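Local coordinates for endoglucanase FnCel5A (Fervidobacterium nodosum, PDB 3RJY), which probably hydrolyses internal beta-1,4-glucosidic bonds of cellulose, as a heat-stable family 5 glycoside hydrolase, at residues Pro61-Ala66 / Cys102-Glu107. Numbering follows the deposited sequence.
Sequences PIRWSA and CHHFEE. With GLC (alpha-D-glucopyranose), chain D.
The Arg63 guanidinium lies over the CB of His104, with CZ 3.7 Å from that carbon. Arg63 CG is anti to the backbone N (chi1 -170°) and the chain bends at chi3, which lays one face of the guanidinium over that carbon. It crosses the imidazole obliquely, the two planes 44° apart. At the guanidinium edge, NH1 forms a salt bridge with Glu106 OE2 at 3.1 Å. The oxygen lies near the guanidinium plane but is met from above the carboxylate plane. Arg63 NH2 is held by the backbone O of Glu31, which further fixes the group.

Pro61 packs CB over one face of the His103 ring, 3.6 Å from its centroid, in a CH-pi contact. Beside it, His103 N donates to Ile62 O at 2.7 Å. The bond is bent, 135° at the hydrogen. Farther along, Ser65 CB sits over the Phe105 face, 3.7 Å from the ring centroid. Ser65 OG binds two waters. One donates to His103 O, the other to Glu107 OE1, so the hydroxyl links both segments through solvent. Trp64 turns the CD1 edge of its indole to Cys102, 3.8 Å from CB, while its NE1 bonds to Asn101 O.

The His103 ring edge reaches the glucose, with CE1 3.3 Å from GLC O1. His104 CE1 is 3.6 Å from the same oxygen. Both histidines belong to this glucose pocket. The two segments follow neighbouring parallel strands, 57-60 and 97-101, at their C-terminal ends, where the loops of a TIM barrel characteristically form the substrate-binding site.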
loop_
_atom_site.group_PDB
_atom_site.type_symbol
_atom_site.label_atom_id
_atom_site.label_comp_id
_atom_site.label_asym_id
_atom_site.label_seq_id
_atom_site.Cartn_x
_atom_site.Cartn_y
_atom_site.Cartn_z
ATOM N N PRO A 61 -3.063 1.363 5.732
ATOM C CA PRO A 61 -4.400 1.291 5.137
ATOM C C PRO A 61 -5.461 1.828 6.123
ATOM O O PRO A 61 -5.463 1.447 7.305
ATOM C CB PRO A 61 -4.604 -0.209 4.896
ATOM C CG PRO A 61 -3.196 -0.825 4.925
ATOM C CD PRO A 61 -2.432 0.031 5.863
ATOM N N ILE A 62 -6.341 2.704 5.626
ATOM C CA ILE A 62 -7.408 3.299 6.431
ATOM C C ILE A 62 -8.741 3.267 5.660
ATOM O O ILE A 62 -8.822 3.745 4.525
ATOM C CB ILE A 62 -7.068 4.747 6.882
ATOM C CG1 ILE A 62 -5.716 4.784 7.621
ATOM C CG2 ILE A 62 -8.175 5.284 7.797
ATOM C CD1 ILE A 62 -5.081 6.180 7.822
ATOM N N ARG A 63 -9.762 2.650 6.264
ATOM C CA ARG A 63 -11.111 2.666 5.697
ATOM C C ARG A 63 -11.858 3.895 6.208
ATOM O O ARG A 63 -12.717 3.788 7.094
ATOM C CB ARG A 63 -11.884 1.376 6.028
ATOM C CG ARG A 63 -13.185 1.238 5.263
ATOM C CD ARG A 63 -14.097 0.140 5.824
ATOM N NE ARG A 63 -13.429 -1.153 5.933
ATOM C CZ ARG A 63 -13.810 -2.271 5.325
ATOM N NH1 ARG A 63 -14.897 -2.300 4.549
ATOM N NH2 ARG A 63 -13.095 -3.372 5.509
ATOM N N TRP A 64 -11.529 5.063 5.646
ATOM C CA TRP A 64 -12.164 6.313 6.071
ATOM C C TRP A 64 -13.673 6.233 5.871
ATOM O O TRP A 64 -14.451 6.801 6.654
ATOM C CB TRP A 64 -11.624 7.519 5.282
ATOM C CG TRP A 64 -10.150 7.809 5.487
ATOM C CD1 TRP A 64 -9.124 7.466 4.651
ATOM C CD2 TRP A 64 -9.559 8.510 6.579
ATOM N NE1 TRP A 64 -7.935 7.905 5.157
ATOM C CE2 TRP A 64 -8.169 8.549 6.345
ATOM C CE3 TRP A 64 -10.064 9.101 7.745
ATOM C CZ2 TRP A 64 -7.276 9.162 7.235
ATOM C CZ3 TRP A 64 -9.176 9.716 8.624
ATOM C CH2 TRP A 64 -7.803 9.749 8.358
ATOM N N SER A 65 -14.072 5.535 4.814
ATOM C CA SER A 65 -15.478 5.451 4.402
ATOM C C SER A 65 -16.399 4.798 5.445
ATOM O O SER A 65 -17.615 4.932 5.363
ATOM C CB SER A 65 -15.584 4.713 3.074
ATOM O OG SER A 65 -15.228 3.355 3.255
ATOM N N ALA A 66 -15.817 4.108 6.426
ATOM C CA ALA A 66 -16.604 3.517 7.505
ATOM C C ALA A 66 -16.616 4.435 8.725
ATOM O O ALA A 66 -17.175 4.094 9.761
ATOM C CB ALA A 66 -16.096 2.122 7.859
ATOM N N CYS A 102 -6.684 5.823 1.560
ATOM C CA CYS A 102 -8.072 5.398 1.700
ATOM C C CYS A 102 -8.157 3.970 1.128
ATOM O O CYS A 102 -7.681 3.717 0.030
ATOM C CB CYS A 102 -9.022 6.363 0.982
ATOM S SG CYS A 102 -10.777 6.072 1.366
ATOM N N HIS A 103 -8.736 3.042 1.887
ATOM C CA HIS A 103 -8.640 1.606 1.601
ATOM C C HIS A 103 -10.018 0.960 1.819
ATOM O O HIS A 103 -10.708 1.285 2.794
ATOM C CB HIS A 103 -7.643 1.009 2.607
ATOM C CG HIS A 103 -6.855 -0.170 2.116
ATOM N ND1 HIS A 103 -7.363 -1.452 2.083
ATOM C CD2 HIS A 103 -5.557 -0.275 1.739
ATOM C CE1 HIS A 103 -6.430 -2.287 1.661
ATOM N NE2 HIS A 103 -5.321 -1.598 1.453
ATOM N N HIS A 104 -10.421 0.049 0.940
ATOM C CA HIS A 104 -11.686 -0.713 1.120
ATOM C C HIS A 104 -12.956 0.179 1.143
ATOM O O HIS A 104 -13.850 0.016 1.993
ATOM C CB HIS A 104 -11.641 -1.591 2.385
ATOM C CG HIS A 104 -10.646 -2.718 2.338
ATOM N ND1 HIS A 104 -10.345 -3.412 1.186
ATOM C CD2 HIS A 104 -9.904 -3.288 3.320
ATOM C CE1 HIS A 104 -9.448 -4.347 1.456
ATOM N NE2 HIS A 104 -9.173 -4.299 2.747
ATOM N N PHE A 105 -13.018 1.134 0.218
ATOM C CA PHE A 105 -14.195 1.981 0.055
ATOM C C PHE A 105 -15.104 1.203 -0.902
ATOM O O PHE A 105 -15.045 1.389 -2.115
ATOM C CB PHE A 105 -13.765 3.327 -0.537
ATOM C CG PHE A 105 -14.834 4.410 -0.514
ATOM C CD1 PHE A 105 -14.478 5.732 -0.792
ATOM C CD2 PHE A 105 -16.174 4.121 -0.230
ATOM C CE1 PHE A 105 -15.433 6.741 -0.793
ATOM C CE2 PHE A 105 -17.131 5.123 -0.220
ATOM C CZ PHE A 105 -16.763 6.437 -0.503
ATOM N N GLU A 106 -15.907 0.299 -0.340
ATOM C CA GLU A 106 -16.689 -0.678 -1.127
ATOM C C GLU A 106 -17.692 -0.047 -2.096
ATOM O O GLU A 106 -17.864 -0.538 -3.204
ATOM C CB GLU A 106 -17.391 -1.665 -0.197
ATOM C CG GLU A 106 -16.420 -2.428 0.713
ATOM C CD GLU A 106 -17.107 -3.292 1.762
ATOM O OE1 GLU A 106 -18.340 -3.196 1.925
ATOM O OE2 GLU A 106 -16.406 -4.077 2.439
ATOM N N GLU A 107 -18.328 1.047 -1.672
ATOM C CA GLU A 107 -19.301 1.772 -2.493
ATOM C C GLU A 107 -18.664 2.414 -3.736
ATOM O O GLU A 107 -19.260 2.413 -4.813
ATOM C CB GLU A 107 -20.031 2.833 -1.662
ATOM C CG GLU A 107 -20.867 2.295 -0.503
ATOM C CD GLU A 107 -20.087 2.141 0.791
ATOM O OE1 GLU A 107 -18.828 2.171 0.788
ATOM O OE2 GLU A 107 -20.743 1.983 1.832
HETATM C C1 GLC D . -5.519 -6.912 1.673
HETATM C C2 GLC D . -4.250 -7.187 0.843
HETATM C C3 GLC D . -4.385 -8.407 -0.056
HETATM C C4 GLC D . -4.890 -9.645 0.683
HETATM C C5 GLC D . -6.010 -9.312 1.662
HETATM C C6 GLC D . -5.771 -9.841 3.097
HETATM O O1 GLC D . -6.036 -5.594 1.440
HETATM O O2 GLC D . -3.897 -6.061 0.079
HETATM O O3 GLC D . -3.111 -8.698 -0.560
HETATM O O4 GLC D . -5.430 -10.556 -0.249
HETATM O O5 GLC D . -6.483 -7.959 1.515
HETATM O O6 GLC D . -4.453 -9.984 3.622
HETATM O O HOH W 1 -12.651 3.743 2.782
HETATM O O HOH W 2 -17.443 1.776 3.088
#